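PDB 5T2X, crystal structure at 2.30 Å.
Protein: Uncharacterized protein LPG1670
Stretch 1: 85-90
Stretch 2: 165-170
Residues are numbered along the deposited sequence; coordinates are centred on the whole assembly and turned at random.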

# COMPACT_ATOMS: atom_id res chain seq x y z
N GLU A 85 -7.56 -9.40 4.25
CA GLU A 85 -8.18 -8.08 4.26
C GLU A 85 -7.98 -7.42 5.62
O GLU A 85 -7.94 -8.09 6.65
CB GLU A 85 -9.68 -8.18 3.95
CG GLU A 85 -10.01 -9.01 2.72
CD GLU A 85 -11.50 -9.19 2.53
OE1 GLU A 85 -12.26 -8.24 2.81
OE2 GLU A 85 -11.91 -10.29 2.10
N TYR A 86 -7.85 -6.09 5.60
CA TYR A 86 -7.73 -5.32 6.83
C TYR A 86 -8.05 -3.87 6.53
O TYR A 86 -7.63 -3.36 5.48
CB TYR A 86 -6.33 -5.44 7.44
CG TYR A 86 -5.19 -5.04 6.52
CD1 TYR A 86 -4.69 -3.75 6.52
CD2 TYR A 86 -4.62 -5.96 5.66
CE1 TYR A 86 -3.65 -3.38 5.69
CE2 TYR A 86 -3.58 -5.60 4.82
CZ TYR A 86 -3.10 -4.31 4.84
OH TYR A 86 -2.07 -3.95 4.00
N PRO A 87 -8.78 -3.18 7.41
CA PRO A 87 -9.09 -1.76 7.18
C PRO A 87 -7.84 -0.91 7.31
O PRO A 87 -6.81 -1.39 7.80
CB PRO A 87 -10.11 -1.45 8.29
CG PRO A 87 -9.82 -2.44 9.35
CD PRO A 87 -9.39 -3.69 8.65
N PRO A 88 -7.88 0.36 6.89
CA PRO A 88 -9.03 1.13 6.38
C PRO A 88 -9.38 0.88 4.91
O PRO A 88 -10.37 1.43 4.43
CB PRO A 88 -8.59 2.58 6.59
CG PRO A 88 -7.12 2.53 6.45
CD PRO A 88 -6.69 1.21 7.03
N LEU A 89 -8.58 0.08 4.20
CA LEU A 89 -8.83 -0.16 2.79
C LEU A 89 -9.98 -1.13 2.59
O LEU A 89 -10.15 -2.08 3.35
CB LEU A 89 -7.57 -0.70 2.10
CG LEU A 89 -6.42 0.29 1.91
CD1 LEU A 89 -5.33 -0.32 1.04
CD2 LEU A 89 -6.91 1.59 1.31
N THR A 90 -10.78 -0.88 1.56
CA THR A 90 -11.88 -1.77 1.21
C THR A 90 -11.36 -2.91 0.33
O THR A 90 -10.23 -2.90 -0.15
CB THR A 90 -12.99 -1.01 0.49
OG1 THR A 90 -12.53 -0.58 -0.79
CG2 THR A 90 -13.40 0.21 1.30
N CYS A 165 1.92 4.54 5.44
CA CYS A 165 1.62 4.53 6.87
C CYS A 165 0.13 4.72 7.13
O CYS A 165 -0.38 4.24 8.15
CB CYS A 165 2.41 5.62 7.59
SG CYS A 165 4.20 5.43 7.49
N GLN A 166 -0.57 5.42 6.24
CA GLN A 166 -1.99 5.69 6.45
C GLN A 166 -2.84 4.43 6.33
O GLN A 166 -3.95 4.39 6.88
CB GLN A 166 -2.50 6.73 5.46
CG GLN A 166 -1.90 8.11 5.62
CD GLN A 166 -2.58 9.14 4.74
OE1 GLN A 166 -3.71 8.95 4.31
NE2 GLN A 166 -1.88 10.24 4.46
N TYR A 167 -2.37 3.41 5.62
CA TYR A 167 -3.20 2.27 5.30
C TYR A 167 -2.59 0.91 5.61
O TYR A 167 -3.33 -0.09 5.58
CB TYR A 167 -3.58 2.29 3.81
CG TYR A 167 -4.13 3.61 3.31
CD1 TYR A 167 -5.45 3.97 3.54
CD2 TYR A 167 -3.33 4.50 2.60
CE1 TYR A 167 -5.96 5.17 3.08
CE2 TYR A 167 -3.82 5.70 2.14
CZ TYR A 167 -5.14 6.04 2.39
OH TYR A 167 -5.64 7.24 1.93
N HIS A 168 -1.29 0.82 5.90
CA HIS A 168 -0.65 -0.49 5.94
C HIS A 168 0.12 -0.76 7.23
O HIS A 168 1.02 -1.60 7.23
CB HIS A 168 0.26 -0.66 4.72
CG HIS A 168 -0.49 -0.58 3.42
ND1 HIS A 168 -1.36 -1.56 3.00
CD2 HIS A 168 -0.52 0.39 2.47
CE1 HIS A 168 -1.88 -1.21 1.84
NE2 HIS A 168 -1.39 -0.03 1.49
N TRP A 169 -0.22 -0.08 8.32
CA TRP A 169 0.12 -0.49 9.69
C TRP A 169 1.63 -0.66 9.81
O TRP A 169 2.38 0.27 9.46
CB TRP A 169 -0.70 -1.73 10.02
CG TRP A 169 -2.17 -1.47 10.14
CD1 TRP A 169 -3.08 -1.38 9.13
CD2 TRP A 169 -2.90 -1.27 11.36
NE1 TRP A 169 -4.33 -1.13 9.64
CE2 TRP A 169 -4.25 -1.06 11.00
CE3 TRP A 169 -2.55 -1.26 12.71
CZ2 TRP A 169 -5.24 -0.83 11.95
CZ3 TRP A 169 -3.54 -1.03 13.65
CH2 TRP A 169 -4.87 -0.82 13.27
N THR A 170 2.13 -1.81 10.30
CA THR A 170 3.56 -1.95 10.56
C THR A 170 4.40 -1.93 9.29
O THR A 170 5.41 -1.21 9.27
CB THR A 170 3.81 -3.22 11.40
OG1 THR A 170 3.32 -3.02 12.73
CG2 THR A 170 5.29 -3.56 11.44

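Stretch 1 runs without regular helix or strand, and two consecutive prolines set its course. The peptide bond between Pro87 and Pro88 is cis, which turns the chain sharply, and Pro88 then sits at phi/psi -80/-4 before Leu89 returns to an extended conformation. The stretch ends at Thr90, the N-cap position of a helix. Stretch 2 enters as the weakly bonded end of one helix and leaves in another. Around the junction, Tyr167 and His168 have phi near -130° and Trp169 has phi 56°, an unusual value for a residue with a side chain. The nearest CA atoms across the contact, those of Pro88 and Tyr167, are 6.0 Å apart, yet no backbone-to-backbone hydrogen bond joins the stretches. Each of the two hydrogen bonds involves a side chain, and one of them ends on a backbone carbonyl. The stretches bury 344 Å², both sides summed, and touching residues are at least 78 apart in sequence.

Two hydrogen bonds fix the polar part: stretch 1 supplies a carbonyl and a hydroxyl, stretch 2 two ring nitrogens. Trp169 NE1 donates to Pro87 O over 3.1 Å, with an N-H...O angle of 162°, so the bond is close to linear and the carbonyl lies near the plane of the indole. Proline has no amide hydrogen to give, but its carbonyl remains available, and tryptophan can reach it with a single polar atom on an otherwise apolar ring. The second bond joins Tyr86 OH to His168 ND1 at 2.7 Å. Either could be the donor, and each lies at the edge of the other's ring, near its plane. The CA-to-CB bond of His168 points sideways, but the end of its side chain comes nearer the other stretch, and chi1 of -61° (m) goes with this placement. Its NE2 is satisfied elsewhere in the structure, so both ring nitrogens are used. Tyr86, His168 and Trp169 are buried, so the two hydrogen bonds satisfy polar atoms away from solvent, whereas Pro88 is exposed.

Tyr86 does much of the bridging. With chi1 at 56° (p), its ring extends from a CA-to-CB bond directed toward stretch 2, bringing CE1 to 3.3 Å from Tyr167 O, which also lies at the ring edge. Farther back along the ring, Tyr86 CD1 packs 3.9 Å from Trp169 CD1. The two rings meet obliquely, their planes at 80° and the tyrosine centroid 5.8 Å from that of the five-membered ring. Tyrosine suits the site because one rigid side chain provides an apolar surface along its length and a hydroxyl at its tip.

A second apolar patch forms around Tyr167. Leu89 CD2 approaches Tyr167 CD1 at 3.6 Å, and Pro88 CG approaches the same CD1 at 3.7 Å. Leu89 also places CD1 3.7 Å from His168 CE1, so its two methyls reach neighbouring rings of stretch 2. The compact proline ring and the branched leucine both present aliphatic carbon without a polar side-chain group to satisfy. The rule is economical: aromatic residues contribute much of the covered area, with Pro88 and Leu89 adding to it, while two hydrogen bonds join the stretches at Pro87-Trp169 and Tyr86-His168.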